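Side-chain contacts in cyclic UMP-AMP synthase (Rhodothermus marinus SG0.5JP17-172, PDB 6E0K), which makes the second messenger 3',3'-cUAMP from UTP and ATP with magnesium, as the nucleotide synthase of a CBASS antiphage defence system: residues N93-Y96 with S97-R101; F155-P158 with S159-R162. All coordinates share one frame; numbering follows the deposited sequence.

Contact 1 (N93-Y96 with S97-R101); sequences NDFY and SDVER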
loop_
_atom_site.group_PDB
_atom_site.type_symbol
_atom_site.label_atom_id
_atom_site.label_comp_id
_atom_site.label_asym_id
_atom_site.label_seq_id
_atom_site.Cartn_x
_atom_site.Cartn_y
_atom_site.Cartn_z
ATOM N N ASN A 93 -19.931 -11.619 -4.399
ATOM C CA ASN A 93 -19.882 -13.018 -3.997
ATOM C C ASN A 93 -19.756 -13.945 -5.211
ATOM O O ASN A 93 -18.939 -14.876 -5.213
ATOM C CB ASN A 93 -21.135 -13.315 -3.171
ATOM C CG ASN A 93 -21.179 -14.719 -2.647
ATOM O OD1 ASN A 93 -20.224 -15.203 -2.046
ATOM N ND2 ASN A 93 -22.303 -15.387 -2.865
ATOM N N ASP A 94 -20.559 -13.695 -6.261
ATOM C CA ASP A 94 -20.454 -14.470 -7.496
ATOM C C ASP A 94 -19.070 -14.334 -8.105
ATOM O O ASP A 94 -18.469 -15.319 -8.554
ATOM C CB ASP A 94 -21.486 -13.989 -8.527
ATOM C CG ASP A 94 -22.915 -14.309 -8.164
ATOM O OD1 ASP A 94 -23.208 -15.374 -7.567
ATOM O OD2 ASP A 94 -23.766 -13.472 -8.534
ATOM N N PHE A 95 -18.586 -13.096 -8.190
ATOM C CA PHE A 95 -17.293 -12.827 -8.802
ATOM C C PHE A 95 -16.181 -13.537 -8.050
ATOM O O PHE A 95 -15.317 -14.175 -8.657
ATOM C CB PHE A 95 -17.061 -11.317 -8.828
ATOM C CG PHE A 95 -15.711 -10.920 -9.339
ATOM C CD1 PHE A 95 -15.289 -11.334 -10.585
ATOM C CD2 PHE A 95 -14.896 -10.098 -8.582
ATOM C CE1 PHE A 95 -14.048 -10.951 -11.065
ATOM C CE2 PHE A 95 -13.665 -9.700 -9.053
ATOM C CZ PHE A 95 -13.260 -10.137 -10.305
ATOM N N TYR A 96 -16.193 -13.431 -6.718
ATOM C CA TYR A 96 -15.216 -14.122 -5.885
ATOM C C TYR A 96 -15.181 -15.618 -6.206
ATOM O O TYR A 96 -14.106 -16.206 -6.389
ATOM C CB TYR A 96 -15.566 -13.870 -4.415
ATOM C CG TYR A 96 -14.562 -14.378 -3.439
ATOM C CD1 TYR A 96 -14.504 -15.730 -3.105
ATOM C CD2 TYR A 96 -13.681 -13.514 -2.830
ATOM C CE1 TYR A 96 -13.564 -16.213 -2.210
ATOM C CE2 TYR A 96 -12.757 -13.990 -1.934
ATOM C CZ TYR A 96 -12.697 -15.352 -1.626
ATOM O OH TYR A 96 -11.751 -15.821 -0.721
ATOM N N SER A 97 -16.359 -16.245 -6.316
ATOM C CA SER A 97 -16.396 -17.677 -6.610
ATOM C C SER A 97 -15.805 -17.985 -7.981
ATOM O O SER A 97 -15.135 -19.015 -8.166
ATOM C CB SER A 97 -17.825 -18.190 -6.500
ATOM O OG SER A 97 -18.231 -18.168 -5.141
ATOM N N ASP A 98 -16.017 -17.091 -8.954
ATOM C CA ASP A 98 -15.410 -17.300 -10.267
ATOM C C ASP A 98 -13.894 -17.157 -10.210
ATOM O O ASP A 98 -13.170 -17.950 -10.828
ATOM C CB ASP A 98 -15.989 -16.320 -11.287
ATOM C CG ASP A 98 -17.332 -16.772 -11.827
ATOM O OD1 ASP A 98 -17.534 -17.995 -12.013
ATOM O OD2 ASP A 98 -18.194 -15.891 -12.069
ATOM N N VAL A 99 -13.394 -16.132 -9.508
ATOM C CA VAL A 99 -11.945 -15.964 -9.392
ATOM C C VAL A 99 -11.327 -17.173 -8.704
ATOM O O VAL A 99 -10.305 -17.706 -9.154
ATOM C CB VAL A 99 -11.600 -14.663 -8.648
ATOM C CG1 VAL A 99 -10.095 -14.574 -8.438
ATOM C CG2 VAL A 99 -12.080 -13.442 -9.426
ATOM N N GLU A 100 -11.943 -17.630 -7.603
ATOM C CA GLU A 100 -11.429 -18.808 -6.903
ATOM C C GLU A 100 -11.389 -20.025 -7.824
ATOM O O GLU A 100 -10.394 -20.763 -7.840
ATOM C CB GLU A 100 -12.275 -19.087 -5.659
ATOM C CG GLU A 100 -11.762 -20.215 -4.766
ATOM C CD GLU A 100 -12.695 -20.470 -3.592
ATOM O OE1 GLU A 100 -13.930 -20.420 -3.789
ATOM O OE2 GLU A 100 -12.201 -20.711 -2.472
ATOM N N ARG A 101 -12.447 -20.235 -8.613
ATOM C CA ARG A 101 -12.466 -21.365 -9.539
ATOM C C ARG A 101 -11.373 -21.236 -10.591
ATOM O O ARG A 101 -10.691 -22.215 -10.907
ATOM C CB ARG A 101 -13.836 -21.473 -10.211
ATOM C CG ARG A 101 -14.851 -22.266 -9.413
ATOM C CD ARG A 101 -16.074 -22.590 -10.254
ATOM N NE ARG A 101 -16.890 -21.401 -10.482
ATOM C CZ ARG A 101 -17.754 -20.920 -9.595
ATOM N NH1 ARG A 101 -17.903 -21.531 -8.426
ATOM N NH2 ARG A 101 -18.461 -19.831 -9.867
HETATM O O HOH W 1 -17.997 -16.598 -3.006
HETATM O O HOH W 2 -20.008 -17.567 -9.208
#
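Phe95 and Val99 meet one turn apart on the helix 92-107, an amphipathic helix packed against the mixed sheet of the nucleotidyltransferase domain. The apolar contact is a CH-pi interaction. Val99 CG2 stands over one face of the Phe95 ring, 3.8 Å from the centroid and 22° off the ring normal, so it sits toward the rim on the CE1 and CZ side. With the Phe95 CG anti to the backbone N (chi1 175°), the ring is carried off the helix toward the sheet, where it also touches Val65, Leu67 and Val132; Val99 packs on Val65, Val132 and Leu119.

Backbone bonds of the i to i+4 kind run through the segment. Those from Val99 N to Phe95 O and from Glu100 N to Tyr96 O are both 2.9 Å, and the second is nearly straight.

Water-mediated links lie on another side of the helix. One water donates to Asn93 OD1 at 2.8 Å and hydrogen-bonds Ser97 OG at 2.7 Å, bridging two side chains one turn apart. Another donates to Asp94 O and is weakly bonded by Arg101 NH2.

The charged groups of 97-101 pair with one another and with residues outside. Glu100 is paired with Arg114, while both Asp98 oxygens are held by tyrosine hydroxyls, OD1 by Tyr34 and OD2 by Tyr90. Asp98 OD1 also forms a salt bridge with Arg101 NH2, 3.0 Å away; the nitrogen approaches from above the carboxylate plane, 57° out of it.

Contact 2 (F155-P158 with S159-R162); sequences FYVP and SEDR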
loop_
_atom_site.group_PDB
_atom_site.type_symbol
_atom_site.label_atom_id
_atom_site.label_comp_id
_atom_site.label_asym_id
_atom_site.label_seq_id
_atom_site.Cartn_x
_atom_site.Cartn_y
_atom_site.Cartn_z
ATOM N N PHE A 155 -14.406 -4.603 -1.397
ATOM C CA PHE A 155 -14.599 -6.028 -1.184
ATOM C C PHE A 155 -15.293 -6.215 0.157
ATOM O O PHE A 155 -15.271 -5.331 1.014
ATOM C CB PHE A 155 -13.268 -6.801 -1.230
ATOM C CG PHE A 155 -12.198 -6.233 -0.329
ATOM C CD1 PHE A 155 -11.365 -5.219 -0.777
ATOM C CD2 PHE A 155 -12.030 -6.712 0.964
ATOM C CE1 PHE A 155 -10.381 -4.683 0.047
ATOM C CE2 PHE A 155 -11.045 -6.188 1.786
ATOM C CZ PHE A 155 -10.220 -5.168 1.325
ATOM N N TYR A 156 -15.939 -7.363 0.308
ATOM C CA TYR A 156 -16.669 -7.707 1.520
ATOM C C TYR A 156 -15.789 -8.589 2.395
ATOM O O TYR A 156 -14.970 -9.366 1.894
ATOM C CB TYR A 156 -17.979 -8.423 1.171
ATOM C CG TYR A 156 -18.949 -8.632 2.307
ATOM C CD1 TYR A 156 -19.569 -7.554 2.939
ATOM C CD2 TYR A 156 -19.296 -9.915 2.728
ATOM C CE1 TYR A 156 -20.486 -7.751 3.967
ATOM C CE2 TYR A 156 -20.203 -10.119 3.744
ATOM C CZ TYR A 156 -20.797 -9.037 4.372
ATOM O OH TYR A 156 -21.711 -9.247 5.385
ATOM N N VAL A 157 -15.927 -8.423 3.707
ATOM C CA VAL A 157 -15.231 -9.266 4.675
ATOM C C VAL A 157 -16.295 -10.084 5.396
ATOM O O VAL A 157 -16.993 -9.561 6.283
ATOM C CB VAL A 157 -14.382 -8.429 5.647
ATOM C CG1 VAL A 157 -13.552 -9.336 6.546
ATOM C CG2 VAL A 157 -13.488 -7.475 4.891
ATOM N N PRO A 158 -16.497 -11.347 5.017
ATOM C CA PRO A 158 -17.608 -12.114 5.604
ATOM C C PRO A 158 -17.517 -12.285 7.105
ATOM O O PRO A 158 -18.560 -12.352 7.770
ATOM C CB PRO A 158 -17.518 -13.460 4.873
ATOM C CG PRO A 158 -16.967 -13.088 3.525
ATOM C CD PRO A 158 -15.951 -12.002 3.812
ATOM N N SER A 159 -16.304 -12.360 7.660
ATOM C CA SER A 159 -16.137 -12.569 9.091
ATOM C C SER A 159 -16.454 -11.325 9.900
ATOM O O SER A 159 -16.581 -11.416 11.126
ATOM C CB SER A 159 -14.708 -13.032 9.390
ATOM O OG SER A 159 -13.751 -12.040 9.041
ATOM N N GLU A 160 -16.589 -10.173 9.245
ATOM C CA GLU A 160 -16.820 -8.919 9.940
ATOM C C GLU A 160 -18.065 -8.188 9.458
ATOM O O GLU A 160 -18.351 -7.103 9.971
ATOM C CB GLU A 160 -15.596 -8.001 9.793
ATOM C CG GLU A 160 -14.313 -8.630 10.325
ATOM C CD GLU A 160 -13.077 -7.822 10.004
ATOM O OE1 GLU A 160 -13.208 -6.775 9.339
ATOM O OE2 GLU A 160 -11.969 -8.232 10.416
ATOM N N ASP A 161 -18.817 -8.754 8.518
ATOM C CA ASP A 161 -19.992 -8.106 7.929
ATOM C C ASP A 161 -19.703 -6.636 7.636
ATOM O O ASP A 161 -20.331 -5.724 8.170
ATOM C CB ASP A 161 -21.221 -8.253 8.835
ATOM C CG ASP A 161 -22.465 -7.566 8.258
ATOM O OD1 ASP A 161 -22.547 -7.440 7.012
ATOM O OD2 ASP A 161 -23.340 -7.129 9.049
ATOM N N ARG A 162 -18.685 -6.399 6.815
ATOM C CA ARG A 162 -18.412 -5.021 6.449
ATOM C C ARG A 162 -17.735 -4.975 5.094
ATOM O O ARG A 162 -17.118 -5.948 4.647
ATOM C CB ARG A 162 -17.544 -4.303 7.485
ATOM C CG ARG A 162 -16.075 -4.580 7.368
ATOM C CD ARG A 162 -15.317 -3.896 8.504
ATOM N NE ARG A 162 -14.016 -4.515 8.731
ATOM C CZ ARG A 162 -12.859 -3.998 8.333
ATOM N NH1 ARG A 162 -11.726 -4.641 8.585
ATOM N NH2 ARG A 162 -12.832 -2.836 7.694
#
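The chain reverses between Val157 and Arg162, an antiparallel hydrogen-bonded pair with CA atoms 5.6 Å apart, and Val157 N donates to Arg162 O at 2.9 Å with an N-H...O angle of 160°. Within the reversal, Glu160 N bonds Val157 O at 3.1 Å, as the i+3 to i bond of a type I beta turn, 157-160. It reaches that oxygen from above the carbonyl plane.

Tyr156 spans the turn on one side. Its CG lies anti to the backbone N (chi1 -170°); this torsion sends the ring across the start of the returning strand, and OH reaches Asp161 OD1, to which it donates at 2.6 Å. The acceptor lies at the ring edge, in its plane, whereas the hydroxyl meets OD1 on the anti side, tilted out of the carboxylate plane; the two planes are turned 66° from each other. Nearer the backbone, Tyr156 CD1 lies 3.4 Å from Arg162 O, and the ring meets that of Trp163.

The Val157-Arg162 pair closes a beta-hairpin whose four-residue connection, Pro158 to Asp161, joins strand 150-157 to strand 162-166. Asp161 has positive phi and psi, a left-handed backbone conformation just before the returning strand.

Val157 and Arg162 project from the same face of the hairpin. Val157 CG1 packs beside the extended Glu160 chain, 3.8 Å from its CD, and also touches Ser159 OG. Glu160 OE1 is bridged to Arg162 NE, at a modelled 2.5 Å that is doubtfully short, and a weak bond from Arg162 NH1 reaches the same oxygen. The carboxylate carbon lies at the guanidinium edge, in plane. Weak, long ion pairs run on from Glu160 OE2 to the UTP-binding Lys117 and from Arg162 NH2 to the ATP-binding Glu265.

Contact 1 lies within one helix and contact 2 at a strand-to-strand turn; their centres are 15 Å apart and their nearest atoms about 6 Å, without touching. Trp92 connects their surroundings, meeting the Tyr96 ring on its own helix and touching Phe155 and Tyr156 of the hairpin. In contact 1 the Phe95-Val99 pair is buried against the sheet; Asp98 is also buried, but its carboxylate is met by tyrosine hydroxyls and Arg101. Contact 2 is largely surface: its turn residues are exposed and its side-chain bonds polar, although Phe155 and Val157 are buried. Both approach nucleotide-binding residues, 93-101 through Leu119 and 155-162 through Lys117 and Glu265.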